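Local coordinates for cellulosomal scaffoldin (Bacteroides cellulosolvens, PDB 1TYJ), which provides a type-II cohesin module of a cellulosomal scaffoldin that probably binds dockerin modules in cellulosome assembly, at residues A73-K78 against F88-M93. Numbering follows the deposited sequence.
Sequences ATDMSK and FGRLYM. With EDO (1,2-ethanediol), chain E.
Arg-90 reaches across to Asp-75 and Ala-73. Its CG lies anti to the backbone N (chi1 179°), and the chain runs on extended to NE. Arg-90 CB lies 3.6 Å from Asp-75 OD1, and Arg-90 CG and CD are each 3.2 Å from that OD1. NE makes a hydrogen bond outside the pair, to Leu-67 O. At the tip, Arg-90 NH1 forms a salt bridge with Asp-75 OD1 at 2.7 Å. NH1 meets OD1 on its syn side, 30° out of the carboxylate plane, while the oxygen stays near the guanidinium plane; the two planes are 54° apart. Over one guanidinium face, toward the rim, sits Ala-73 CB, 3.3 Å from Arg-90 NH2. Asp-75 OD2 is hydrogen-bonded to Tyr-63 OH, and Tyr-63 also makes a cation-pi contact with Arg-90. A leucine in place of Arg-90 would probably leave Asp-75 OD1 without its charged mate and Leu-67 O without this donor. The two strands, 73-77 and 85-92, form an antiparallel hairpin in the cohesin beta sandwich, and strand 85-92 continues the sheet to strand 30-38. Thr-74 and Leu-91 exchange two backbone hydrogen bonds, as do Met-76 and Gly-89. On the face that carries Thr-74 and Leu-91, Thr-74 CG2 lies 3.5 Å from Leu-91 CD1, the two side chains pointing the same way. Met-93 crosses Thr-74 at about a right angle, with Met-93 CG 3.6 Å from Thr-74 CG2.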
loop_
_atom_site.group_PDB
_atom_site.type_symbol
_atom_site.label_atom_id
_atom_site.label_comp_id
_atom_site.label_asym_id
_atom_site.label_seq_id
_atom_site.Cartn_x
_atom_site.Cartn_y
_atom_site.Cartn_z
ATOM N N ALA A 73 -0.681 -17.444 -0.205
ATOM C CA ALA A 73 -0.994 -16.004 -0.000
ATOM C C ALA A 73 -2.440 -15.749 -0.369
ATOM O O ALA A 73 -3.029 -16.444 -1.258
ATOM C CB ALA A 73 -0.069 -15.120 -0.813
ATOM N N THR A 74 -3.051 -14.817 0.357
ATOM C CA THR A 74 -4.427 -14.441 0.058
ATOM C C THR A 74 -4.497 -12.904 0.031
ATOM O O THR A 74 -3.856 -12.262 0.832
ATOM C CB THR A 74 -5.395 -15.080 1.061
ATOM O OG1 THR A 74 -6.732 -14.880 0.604
ATOM C CG2 THR A 74 -5.260 -14.466 2.448
ATOM N N ASP A 75 -5.279 -12.364 -0.897
ATOM C CA ASP A 75 -5.437 -10.923 -1.124
ATOM C C ASP A 75 -6.829 -10.490 -0.640
ATOM O O ASP A 75 -7.775 -11.284 -0.643
ATOM C CB ASP A 75 -5.427 -10.599 -2.636
ATOM C CG ASP A 75 -4.074 -10.726 -3.279
ATOM O OD1 ASP A 75 -3.058 -10.825 -2.573
ATOM O OD2 ASP A 75 -4.051 -10.736 -4.526
ATOM N N MET A 76 -6.947 -9.219 -0.256
ATOM C CA MET A 76 -8.219 -8.571 0.078
ATOM C C MET A 76 -8.156 -7.197 -0.546
ATOM O O MET A 76 -7.134 -6.543 -0.456
ATOM C CB MET A 76 -8.388 -8.471 1.624
ATOM C CG MET A 76 -8.182 -7.081 2.238
ATOM S SD MET A 76 -9.585 -5.912 1.975
ATOM C CE MET A 76 -9.232 -4.896 3.401
ATOM N N SER A 77 -9.237 -6.766 -1.199
ATOM C CA SER A 77 -9.321 -5.394 -1.746
ATOM C C SER A 77 -10.776 -4.985 -1.774
ATOM O O SER A 77 -11.585 -5.610 -2.470
ATOM C CB SER A 77 -8.636 -5.241 -3.131
ATOM O OG SER A 77 -8.967 -6.307 -4.054
ATOM N N LYS A 78 -11.095 -3.968 -0.985
ATOM C CA LYS A 78 -12.476 -3.560 -0.772
ATOM C C LYS A 78 -12.456 -2.076 -0.403
ATOM O O LYS A 78 -12.380 -1.682 0.785
ATOM C CB LYS A 78 -13.132 -4.462 0.287
ATOM C CG LYS A 78 -14.680 -4.318 0.457
ATOM C CD LYS A 78 -15.128 -5.218 1.636
ATOM C CE LYS A 78 -16.618 -5.506 1.707
ATOM N NZ LYS A 78 -17.210 -6.346 0.587
ATOM N N PHE A 88 -6.840 -2.540 1.399
ATOM C CA PHE A 88 -6.443 -3.808 0.804
ATOM C C PHE A 88 -5.356 -4.444 1.634
ATOM O O PHE A 88 -4.743 -3.807 2.508
ATOM C CB PHE A 88 -5.933 -3.580 -0.651
ATOM C CG PHE A 88 -4.756 -2.603 -0.742
ATOM C CD1 PHE A 88 -3.426 -3.094 -0.797
ATOM C CD2 PHE A 88 -4.977 -1.214 -0.772
ATOM C CE1 PHE A 88 -2.338 -2.219 -0.886
ATOM C CE2 PHE A 88 -3.897 -0.325 -0.830
ATOM C CZ PHE A 88 -2.578 -0.814 -0.899
ATOM N N GLY A 89 -5.078 -5.704 1.353
ATOM C CA GLY A 89 -4.054 -6.378 2.140
ATOM C C GLY A 89 -3.674 -7.670 1.449
ATOM O O GLY A 89 -4.373 -8.142 0.528
ATOM N N ARG A 90 -2.588 -8.268 1.938
ATOM C CA ARG A 90 -2.137 -9.557 1.444
ATOM C C ARG A 90 -1.386 -10.253 2.561
ATOM O O ARG A 90 -0.650 -9.614 3.323
ATOM C CB ARG A 90 -1.232 -9.384 0.214
ATOM C CG ARG A 90 -0.694 -10.729 -0.352
ATOM C CD ARG A 90 -0.034 -10.461 -1.714
ATOM N NE ARG A 90 0.695 -11.626 -2.217
ATOM C CZ ARG A 90 0.175 -12.510 -3.079
ATOM N NH1 ARG A 90 -1.087 -12.378 -3.518
ATOM N NH2 ARG A 90 0.927 -13.529 -3.521
ATOM N N LEU A 91 -1.617 -11.545 2.699
ATOM C CA LEU A 91 -0.948 -12.299 3.775
ATOM C C LEU A 91 -0.708 -13.746 3.391
ATOM O O LEU A 91 -1.418 -14.308 2.560
ATOM C CB LEU A 91 -1.738 -12.210 5.068
ATOM C CG LEU A 91 -3.140 -12.764 5.017
ATOM C CD1 LEU A 91 -3.234 -14.246 5.341
ATOM C CD2 LEU A 91 -3.987 -11.950 6.014
ATOM N N TYR A 92 0.314 -14.331 4.004
ATOM C CA TYR A 92 0.541 -15.739 3.815
ATOM C C TYR A 92 -0.361 -16.489 4.781
ATOM O O TYR A 92 -0.312 -16.242 6.000
ATOM C CB TYR A 92 1.970 -16.056 4.172
ATOM C CG TYR A 92 3.044 -15.667 3.196
ATOM C CD1 TYR A 92 4.240 -15.139 3.659
ATOM C CD2 TYR A 92 2.864 -15.842 1.812
ATOM C CE1 TYR A 92 5.302 -14.840 2.754
ATOM C CE2 TYR A 92 3.918 -15.535 0.886
ATOM C CZ TYR A 92 5.118 -15.013 1.398
ATOM O OH TYR A 92 6.180 -14.699 0.592
ATOM N N MET A 93 -1.161 -17.416 4.264
ATOM C CA MET A 93 -2.030 -18.220 5.184
ATOM C C MET A 93 -1.269 -19.432 5.747
ATOM O O MET A 93 -1.501 -19.842 6.889
ATOM C CB MET A 93 -3.309 -18.669 4.485
ATOM C CG MET A 93 -4.204 -17.527 4.047
ATOM S SD MET A 93 -5.817 -18.112 3.414
ATOM C CE MET A 93 -5.273 -18.814 1.880
HETATM C C1 EDO E . 0.592 -20.399 -3.583
HETATM O O1 EDO E . 1.024 -21.132 -2.446
HETATM C C2 EDO E . -0.191 -19.198 -3.115
HETATM O O2 EDO E . 0.659 -18.117 -2.684
#